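Local coordinates for protein leucine aminopeptidase 2, chloroplastic (Streptomyces sp. BC16019, PDB 5LHJ) that probably removes unsubstituted N-terminal amino acids from peptides, as a manganese-binding metalloaminopeptidase of the M17 family that takes part in bottromycin maturation, at residues V49-F52 / S53-R56; R111-L114 / A115-D118. All blocks are in the same frame, centred on the assembly; numbering follows the deposited sequence.

Contact 1: residues V49-F52 / S53-R56; sequences VGAF and SRRR
V49 lays CB and CG2 against the S53 hydroxymethyl group, CG2 coming 3.6 Å from S53 OG. Its backbone N donates to a water, which also takes a weak bond from R54 NH1. The bend in the R54 chain at chi3 (-61°) folds the guanidinium back along the start of the helix, with V49 O near its plane at the edge and A51 CA over one face. G50, at the N-cap position, offers its carbonyl O to R54 N at 3.2 Å, a nearly straight bond. A51 O then takes R55 N at 2.8 Å, while A51 CB sits 3.6 Å above the centre of the R55 guanidinium, whose NH1 is bonded to G73 O of the second subunit. F52 O accepts R56 N at 3.0 Å. The F52 ring, swung anti to the backbone N (chi1 175°), runs alongside R56, and R56 CG makes a CH-pi contact over one face, 3.8 Å from the ring centroid. The R56 guanidinium reaches on to A103 O of the second subunit. Successive i to i+4 bonds starting from an N-cap glycine mark the first turn of an alpha-helix, here a short surface helix at a subunit interface of the N-terminal domain.

Contact 2: residues R111-L114 / A115-D118; sequences RLDL and ALAD
D113 and L114 bond forward to L116 and A117 in a short 3-10 turn, which carries the chain away from the end of strand 109-112. L116 N donates a hydrogen bond to D113 O at 3.0 Å, and A117 N does the same for L114 O at 3.1 Å. Both donors stand well above the plane of the carbonyl they approach, by 46° at D113 and 57° at L114, as the i to i+3 turn brings them in from above rather than at a lone pair. L116 packs back over the first of these bonds: its CB is 3.3 Å from D113 O, and its CD1 comes up beside D113 CB at 4.1 Å. A water spans the exit from the strand, donating to L112 O and accepting from A115 N at 2.8 Å. The D113 carboxylate turns back to R111, CG lying anti to the carbonyl carbon (chi1 -68°), and is gripped side-on in a salt bridge of two hydrogen bonds, R111 NE to D113 OD1 at 2.8 Å and R111 NH2 to D113 OD2 at 3.0 Å. Each oxygen uses its syn lone pair, and the two groups are close to coplanar. With an alanine here in place of the aspartate, the R111 guanidinium would probably lose its carboxylate mate and be freer to turn. On the buried side, L114 reaches between helices 90-102 and 124-139, touching A97 and V131, while A115 O takes R127 NE. Consecutive i to i+3 bonds define the 3-10 turn, which here leads from a parallel strand of the N-terminal domain toward helix 124-139.

Contact 1 comes first along the chain and contact 2 follows it, both within the N-terminal domain. Their centres are about 20 Å apart, and with nearest atoms about 11 Å apart they do not touch. One beta-sheet relates them: the helix of contact 1 packs on strands 65-69 and 76-81, whereas contact 2 starts on the end of strand 109-112, beyond the intervening strand 38-43. Contact 1 lies farther out, its centre about 40 Å from that of the chain against about 27 Å for contact 2, and it meets a second subunit, while no other chain of the assembly touches contact 2. Both lie away from the manganese-binding residues K261, D266, D284, D343 and E345 of the catalytic domain.

Contact 1: residues V49-F52 / S53-R56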
loop_
_atom_site.group_PDB
_atom_site.type_symbol
_atom_site.label_atom_id
_atom_site.label_comp_id
_atom_site.label_asym_id
_atom_site.label_seq_id
_atom_site.Cartn_x
_atom_site.Cartn_y
_atom_site.Cartn_z
ATOM N N VAL A 49 -30.572 -48.819 -2.298
ATOM C CA VAL A 49 -29.266 -49.196 -2.839
ATOM C C VAL A 49 -28.803 -50.450 -2.097
ATOM O O VAL A 49 -29.340 -50.788 -1.047
ATOM C CB VAL A 49 -28.212 -48.063 -2.717
ATOM C CG1 VAL A 49 -28.605 -46.875 -3.587
ATOM C CG2 VAL A 49 -28.009 -47.630 -1.266
ATOM N N GLY A 50 -27.813 -51.141 -2.640
ATOM C CA GLY A 50 -27.326 -52.374 -2.011
ATOM C C GLY A 50 -26.618 -52.165 -0.680
ATOM O O GLY A 50 -26.384 -51.025 -0.243
ATOM N N ALA A 51 -26.263 -53.275 -0.039
ATOM C CA ALA A 51 -25.595 -53.229 1.250
ATOM C C ALA A 51 -24.223 -52.541 1.162
ATOM O O ALA A 51 -23.890 -51.726 2.021
ATOM C CB ALA A 51 -25.462 -54.630 1.842
ATOM N N PHE A 52 -23.444 -52.864 0.127
ATOM C CA PHE A 52 -22.125 -52.246 -0.041
ATOM C C PHE A 52 -22.233 -50.722 -0.086
ATOM O O PHE A 52 -21.488 -50.027 0.606
ATOM C CB PHE A 52 -21.412 -52.758 -1.287
ATOM C CG PHE A 52 -20.103 -52.066 -1.551
ATOM C CD1 PHE A 52 -19.022 -52.251 -0.699
ATOM C CD2 PHE A 52 -19.963 -51.185 -2.619
ATOM C CE1 PHE A 52 -17.820 -51.595 -0.925
ATOM C CE2 PHE A 52 -18.761 -50.539 -2.851
ATOM C CZ PHE A 52 -17.686 -50.748 -2.005
ATOM N N SER A 53 -23.172 -50.221 -0.888
ATOM C CA SER A 53 -23.414 -48.784 -1.017
ATOM C C SER A 53 -23.762 -48.129 0.323
ATOM O O SER A 53 -23.197 -47.086 0.664
ATOM C CB SER A 53 -24.525 -48.535 -2.047
ATOM O OG SER A 53 -24.630 -47.165 -2.354
ATOM N N ARG A 54 -24.648 -48.760 1.094
ATOM C CA ARG A 54 -24.962 -48.294 2.457
ATOM C C ARG A 54 -23.733 -48.300 3.374
ATOM O O ARG A 54 -23.493 -47.334 4.099
ATOM C CB ARG A 54 -26.072 -49.144 3.097
ATOM C CG ARG A 54 -27.451 -48.928 2.493
ATOM C CD ARG A 54 -28.556 -49.503 3.378
ATOM N NE ARG A 54 -28.431 -50.952 3.584
ATOM C CZ ARG A 54 -28.803 -51.896 2.713
ATOM N NH1 ARG A 54 -29.335 -51.580 1.531
ATOM N NH2 ARG A 54 -28.637 -53.181 3.029
ATOM N N ARG A 55 -22.947 -49.375 3.314
ATOM C CA ARG A 55 -21.731 -49.512 4.135
ATOM C C ARG A 55 -20.664 -48.463 3.816
ATOM O O ARG A 55 -19.853 -48.138 4.682
ATOM C CB ARG A 55 -21.127 -50.912 3.983
ATOM C CG ARG A 55 -21.956 -52.003 4.643
ATOM C CD ARG A 55 -21.653 -53.375 4.064
ATOM N NE ARG A 55 -22.553 -54.392 4.606
ATOM C CZ ARG A 55 -22.772 -55.598 4.081
ATOM N NH1 ARG A 55 -22.156 -56.007 2.975
ATOM N NH2 ARG A 55 -23.626 -56.422 4.687
ATOM N N ARG A 56 -20.667 -47.962 2.576
ATOM C CA ARG A 56 -19.796 -46.860 2.153
ATOM C C ARG A 56 -20.309 -45.461 2.502
ATOM O O ARG A 56 -19.588 -44.485 2.312
ATOM C CB ARG A 56 -19.520 -46.942 0.637
ATOM C CG ARG A 56 -18.727 -48.169 0.187
ATOM C CD ARG A 56 -17.355 -48.273 0.844
ATOM N NE ARG A 56 -16.489 -47.136 0.504
ATOM C CZ ARG A 56 -15.575 -46.576 1.305
ATOM N NH1 ARG A 56 -15.379 -46.997 2.553
ATOM N NH2 ARG A 56 -14.848 -45.560 0.848
HETATM O O HOH W 1 -30.876 -48.784 0.550
#

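Contact 2: residues R111-L114 / A115-D118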
loop_
_atom_site.group_PDB
_atom_site.type_symbol
_atom_site.label_atom_id
_atom_site.label_comp_id
_atom_site.label_asym_id
_atom_site.label_seq_id
_atom_site.Cartn_x
_atom_site.Cartn_y
_atom_site.Cartn_z
ATOM N N ARG A 111 -22.818 -44.964 -19.486
ATOM C CA ARG A 111 -24.240 -44.720 -19.720
ATOM C C ARG A 111 -24.816 -44.042 -18.484
ATOM O O ARG A 111 -24.755 -44.605 -17.392
ATOM C CB ARG A 111 -25.010 -46.017 -20.007
ATOM C CG ARG A 111 -26.412 -45.740 -20.531
ATOM C CD ARG A 111 -27.217 -47.000 -20.778
ATOM N NE ARG A 111 -27.746 -47.578 -19.537
ATOM C CZ ARG A 111 -27.552 -48.827 -19.108
ATOM N NH1 ARG A 111 -26.834 -49.719 -19.800
ATOM N NH2 ARG A 111 -28.106 -49.210 -17.962
ATOM N N LEU A 112 -25.343 -42.830 -18.663
ATOM C CA LEU A 112 -26.030 -42.107 -17.603
ATOM C C LEU A 112 -27.518 -42.435 -17.656
ATOM O O LEU A 112 -28.192 -42.108 -18.643
ATOM C CB LEU A 112 -25.844 -40.590 -17.787
ATOM C CG LEU A 112 -24.385 -40.145 -17.906
ATOM C CD1 LEU A 112 -24.308 -38.671 -18.265
ATOM C CD2 LEU A 112 -23.638 -40.444 -16.627
ATOM N N ASP A 113 -28.020 -43.085 -16.607
ATOM C CA ASP A 113 -29.456 -43.328 -16.451
ATOM C C ASP A 113 -30.143 -42.281 -15.572
ATOM O O ASP A 113 -31.315 -42.438 -15.239
ATOM C CB ASP A 113 -29.699 -44.735 -15.875
ATOM C CG ASP A 113 -29.330 -45.855 -16.848
ATOM O OD1 ASP A 113 -28.905 -45.587 -17.992
ATOM O OD2 ASP A 113 -29.467 -47.035 -16.467
ATOM N N LEU A 114 -29.448 -41.192 -15.241
ATOM C CA LEU A 114 -29.948 -40.213 -14.270
ATOM C C LEU A 114 -31.293 -39.594 -14.645
ATOM O O LEU A 114 -32.127 -39.356 -13.773
ATOM C CB LEU A 114 -28.929 -39.071 -14.070
ATOM C CG LEU A 114 -27.504 -39.422 -13.641
ATOM C CD1 LEU A 114 -26.688 -38.137 -13.567
ATOM C CD2 LEU A 114 -27.424 -40.156 -12.315
ATOM N N ALA A 115 -31.502 -39.320 -15.933
ATOM C CA ALA A 115 -32.741 -38.662 -16.381
ATOM C C ALA A 115 -33.973 -39.574 -16.286
ATOM O O ALA A 115 -35.101 -39.088 -16.422
ATOM C CB ALA A 115 -32.587 -38.120 -17.798
ATOM N N LEU A 116 -33.759 -40.876 -16.078
ATOM C CA LEU A 116 -34.850 -41.831 -15.840
ATOM C C LEU A 116 -35.412 -41.752 -14.429
ATOM O O LEU A 116 -36.538 -42.190 -14.199
ATOM C CB LEU A 116 -34.395 -43.264 -16.125
ATOM C CG LEU A 116 -33.935 -43.529 -17.563
ATOM C CD1 LEU A 116 -33.387 -44.939 -17.725
ATOM C CD2 LEU A 116 -35.057 -43.280 -18.549
ATOM N N ALA A 117 -34.648 -41.205 -13.489
ATOM C CA ALA A 117 -35.151 -40.987 -12.130
ATOM C C ALA A 117 -36.321 -39.995 -12.153
ATOM O O ALA A 117 -36.163 -38.825 -12.522
ATOM C CB ALA A 117 -34.040 -40.495 -11.213
ATOM N N ASP A 118 -37.506 -40.487 -11.803
ATOM C CA ASP A 118 -38.710 -39.652 -11.739
ATOM C C ASP A 118 -39.112 -39.522 -10.272
ATOM O O ASP A 118 -38.466 -40.082 -9.390
ATOM C CB ASP A 118 -39.839 -40.203 -12.640
ATOM C CG ASP A 118 -40.252 -41.637 -12.297
ATOM O OD1 ASP A 118 -39.838 -42.178 -11.254
ATOM O OD2 ASP A 118 -41.003 -42.231 -13.092
HETATM O O HOH W 2 -30.304 -40.418 -18.236
#